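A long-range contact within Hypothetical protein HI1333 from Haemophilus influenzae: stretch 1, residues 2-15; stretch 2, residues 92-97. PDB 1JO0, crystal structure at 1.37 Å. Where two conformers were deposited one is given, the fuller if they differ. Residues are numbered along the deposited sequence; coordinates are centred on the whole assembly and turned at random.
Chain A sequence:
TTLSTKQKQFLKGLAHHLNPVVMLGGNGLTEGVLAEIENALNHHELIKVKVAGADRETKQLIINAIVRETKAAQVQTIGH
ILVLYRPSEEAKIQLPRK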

# COMPACT_ATOMS: atom_id res chain seq x y z
N THR A 2 8.66 6.29 -7.29
CA THR A 2 8.16 6.41 -8.65
C THR A 2 8.50 5.11 -9.37
O THR A 2 9.67 4.77 -9.48
CB THR A 2 8.76 7.64 -9.35
OG1 THR A 2 8.32 8.81 -8.63
CG2 THR A 2 8.25 7.67 -10.77
N LEU A 3 7.45 4.43 -9.81
CA LEU A 3 7.55 3.15 -10.48
C LEU A 3 7.25 3.30 -11.97
O LEU A 3 6.34 4.02 -12.38
CB LEU A 3 6.55 2.19 -9.89
CG LEU A 3 6.72 1.83 -8.43
CD1 LEU A 3 5.61 0.96 -7.92
CD2 LEU A 3 8.07 1.11 -8.21
N SER A 4 8.00 2.59 -12.79
CA SER A 4 7.70 2.53 -14.20
C SER A 4 6.39 1.74 -14.39
O SER A 4 5.98 1.01 -13.49
CB SER A 4 8.79 1.80 -15.00
OG SER A 4 8.78 0.40 -14.73
N THR A 5 5.81 1.84 -15.56
CA THR A 5 4.63 1.05 -15.88
C THR A 5 4.84 -0.44 -15.71
O THR A 5 4.04 -1.16 -15.12
CB THR A 5 4.26 1.36 -17.36
OG1 THR A 5 4.10 2.77 -17.48
CG2 THR A 5 2.98 0.61 -17.64
N LYS A 6 5.97 -0.96 -16.16
CA LYS A 6 6.30 -2.37 -16.08
C LYS A 6 6.55 -2.78 -14.63
O LYS A 6 6.13 -3.89 -14.26
CB LYS A 6 7.56 -2.69 -16.88
CG LYS A 6 7.26 -2.73 -18.38
CD LYS A 6 8.57 -2.69 -19.17
CE LYS A 6 8.28 -3.07 -20.61
NZ LYS A 6 9.55 -2.99 -21.39
N GLN A 7 7.20 -1.95 -13.83
CA GLN A 7 7.39 -2.27 -12.41
C GLN A 7 6.09 -2.36 -11.64
O GLN A 7 5.85 -3.23 -10.83
CB GLN A 7 8.31 -1.21 -11.79
CG GLN A 7 9.74 -1.39 -12.24
CD GLN A 7 10.62 -0.23 -11.85
OE1 GLN A 7 10.14 0.89 -11.63
NE2 GLN A 7 11.92 -0.45 -11.77
N LYS A 8 5.24 -1.38 -11.93
CA LYS A 8 3.93 -1.36 -11.28
C LYS A 8 3.14 -2.61 -11.62
O LYS A 8 2.50 -3.24 -10.77
CB LYS A 8 3.25 -0.06 -11.72
CG LYS A 8 2.07 0.36 -10.95
CD LYS A 8 1.62 1.80 -11.19
CE LYS A 8 0.38 2.20 -10.45
NZ LYS A 8 -0.58 3.18 -11.02
N GLN A 9 3.18 -3.01 -12.91
CA GLN A 9 2.43 -4.19 -13.31
C GLN A 9 3.01 -5.44 -12.67
O GLN A 9 2.28 -6.33 -12.25
CB GLN A 9 2.47 -4.33 -14.82
CG GLN A 9 1.93 -5.64 -15.36
CD GLN A 9 0.49 -5.76 -14.90
OE1 GLN A 9 -0.27 -4.77 -14.96
NE2 GLN A 9 0.16 -6.92 -14.37
N PHE A 10 4.34 -5.55 -12.59
CA PHE A 10 4.97 -6.67 -11.93
C PHE A 10 4.42 -6.80 -10.50
O PHE A 10 4.07 -7.88 -10.03
CB PHE A 10 6.51 -6.50 -11.88
CG PHE A 10 7.16 -7.54 -10.99
CD1 PHE A 10 7.35 -8.84 -11.40
CD2 PHE A 10 7.57 -7.14 -9.71
CE1 PHE A 10 7.96 -9.75 -10.53
CE2 PHE A 10 8.16 -8.07 -8.87
CZ PHE A 10 8.37 -9.36 -9.28
N LEU A 11 4.39 -5.69 -9.76
CA LEU A 11 3.94 -5.73 -8.38
C LEU A 11 2.44 -6.00 -8.26
O LEU A 11 2.04 -6.68 -7.33
CB LEU A 11 4.30 -4.39 -7.73
CG LEU A 11 5.81 -4.12 -7.59
CD1 LEU A 11 6.03 -2.69 -7.17
CD2 LEU A 11 6.45 -5.10 -6.61
N LYS A 12 1.65 -5.49 -9.19
CA LYS A 12 0.23 -5.77 -9.22
C LYS A 12 0.03 -7.28 -9.35
O LYS A 12 -0.75 -7.90 -8.67
CB LYS A 12 -0.37 -5.04 -10.42
CG LYS A 12 -1.84 -5.35 -10.62
CD LYS A 12 -2.46 -4.53 -11.73
CE LYS A 12 -3.84 -5.07 -12.14
NZ LYS A 12 -4.49 -4.20 -13.17
N GLY A 13 0.79 -7.91 -10.24
CA GLY A 13 0.65 -9.34 -10.43
C GLY A 13 1.04 -10.15 -9.21
O GLY A 13 0.42 -11.16 -8.85
N LEU A 14 2.11 -9.72 -8.53
CA LEU A 14 2.56 -10.39 -7.32
C LEU A 14 1.56 -10.22 -6.19
O LEU A 14 1.30 -11.18 -5.46
CB LEU A 14 3.94 -9.85 -6.97
CG LEU A 14 4.62 -10.45 -5.76
CD1 LEU A 14 4.72 -11.95 -5.95
CD2 LEU A 14 6.01 -9.84 -5.58
N ALA A 15 0.98 -9.04 -6.06
CA ALA A 15 0.05 -8.74 -4.98
C ALA A 15 -1.22 -9.57 -5.07
O ALA A 15 -1.91 -9.75 -4.07
CB ALA A 15 -0.31 -7.26 -4.91
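Stretch 2 92-97: KIQLPR

How does stretch 2 run over the start of stretch 1? It is an extended segment without regular helix or strand, its residues from Ile-93 to Pro-96 all at phi/psi values in the extended region. It runs against the direction of the helix that begins at Thr-5: Leu-3 and Gln-7 meet its later residues, Leu-14 meets Ile-93. At the near end Leu-3 adds a loose apolar contact, its CD2 lying 4.3 Å from CD2 of Leu-95.

What ties the C-terminal residues down at the first turn? Gln-7, whose CA is 6.1 Å from the CA of Pro-96, extends its side chain (chi1 m, chi2 t) so that NE2 donates a nearly straight hydrogen bond to Pro-96 O, 3.0 Å away at 168°. The other end of the amide is also used: Gln-7 OE1 accepts from Ser-4 N at 3.0 Å, while Ser-4 OG caps the helix by accepting from Gln-7 N, also at 3.0 Å. The amide thus joins the capped helix start to the tail.

What does Phe-10 offer, one turn on? With chi1 t its ring reaches three apolar side chains of stretch 2. Pro-96 CD lies over one face, 3.8 Å from the centroid of the Phe-10 ring in a CH-pi contact, whereas Ile-93 CG2 meets the edge, 4.0 Å from Phe-10 CE2. Leu-95 CD1 approaches obliquely, 4.1 Å from Phe-10 CD2.

Where does the contact finish? Leu-11, buried, brings its CG to 3.7 Å from Leu-95 CD1, so Leu-95 packs against both Phe-10 and Leu-11. A turn after Phe-10, Leu-14 points toward stretch 2 and sets CD2 3.9 Å from Ile-93 CG2, a methyl shared with the Phe-10 edge. Lys-92 lies beyond reach of the helix.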

# COMPACT_ATOMS: atom_id res chain seq x y z
N LYS A 92 13.85 -7.32 -0.38
CA LYS A 92 13.26 -8.65 -0.19
C LYS A 92 12.71 -9.13 -1.53
O LYS A 92 12.86 -10.31 -1.87
CB LYS A 92 12.20 -8.67 0.91
CG LYS A 92 12.71 -8.38 2.32
CD LYS A 92 12.42 -6.93 2.64
CE LYS A 92 12.67 -6.54 4.07
NZ LYS A 92 12.09 -7.36 5.15
N ILE A 93 12.09 -8.25 -2.29
CA ILE A 93 11.47 -8.58 -3.56
C ILE A 93 12.35 -8.05 -4.68
O ILE A 93 12.76 -6.90 -4.69
CB ILE A 93 10.05 -7.97 -3.64
CG1 ILE A 93 9.10 -8.57 -2.60
CG2 ILE A 93 9.50 -8.09 -5.05
CD1 ILE A 93 7.80 -7.81 -2.47
N GLN A 94 12.62 -8.91 -5.65
CA GLN A 94 13.38 -8.55 -6.87
C GLN A 94 12.48 -7.79 -7.82
O GLN A 94 11.59 -8.42 -8.36
CB GLN A 94 13.91 -9.80 -7.57
CG GLN A 94 14.93 -10.54 -6.67
CD GLN A 94 15.52 -11.71 -7.43
OE1 GLN A 94 15.76 -11.63 -8.65
NE2 GLN A 94 15.73 -12.80 -6.74
N LEU A 95 12.74 -6.50 -7.96
CA LEU A 95 11.92 -5.70 -8.87
C LEU A 95 12.59 -5.65 -10.21
O LEU A 95 13.80 -5.47 -10.31
CB LEU A 95 11.75 -4.30 -8.29
CG LEU A 95 10.77 -3.31 -8.82
CD1 LEU A 95 9.35 -3.69 -8.47
CD2 LEU A 95 11.09 -1.93 -8.23
N PRO A 96 11.82 -5.78 -11.28
CA PRO A 96 12.39 -5.70 -12.62
C PRO A 96 13.04 -4.35 -12.87
O PRO A 96 12.61 -3.34 -12.31
CB PRO A 96 11.19 -5.76 -13.58
CG PRO A 96 10.05 -6.18 -12.73
CD PRO A 96 10.37 -5.96 -11.29
N ARG A 97 14.04 -4.42 -13.74
CA ARG A 97 14.67 -3.27 -14.33
C ARG A 97 13.69 -2.45 -15.16
O ARG A 97 13.39 -1.30 -14.87
CB ARG A 97 15.84 -3.76 -15.22
CG ARG A 97 17.06 -2.87 -15.12
CD ARG A 97 18.21 -3.25 -16.01
NE ARG A 97 17.92 -3.87 -17.28
CZ ARG A 97 17.93 -3.34 -18.49
NH1 ARG A 97 18.23 -2.07 -18.72
NH2 ARG A 97 17.63 -4.11 -19.54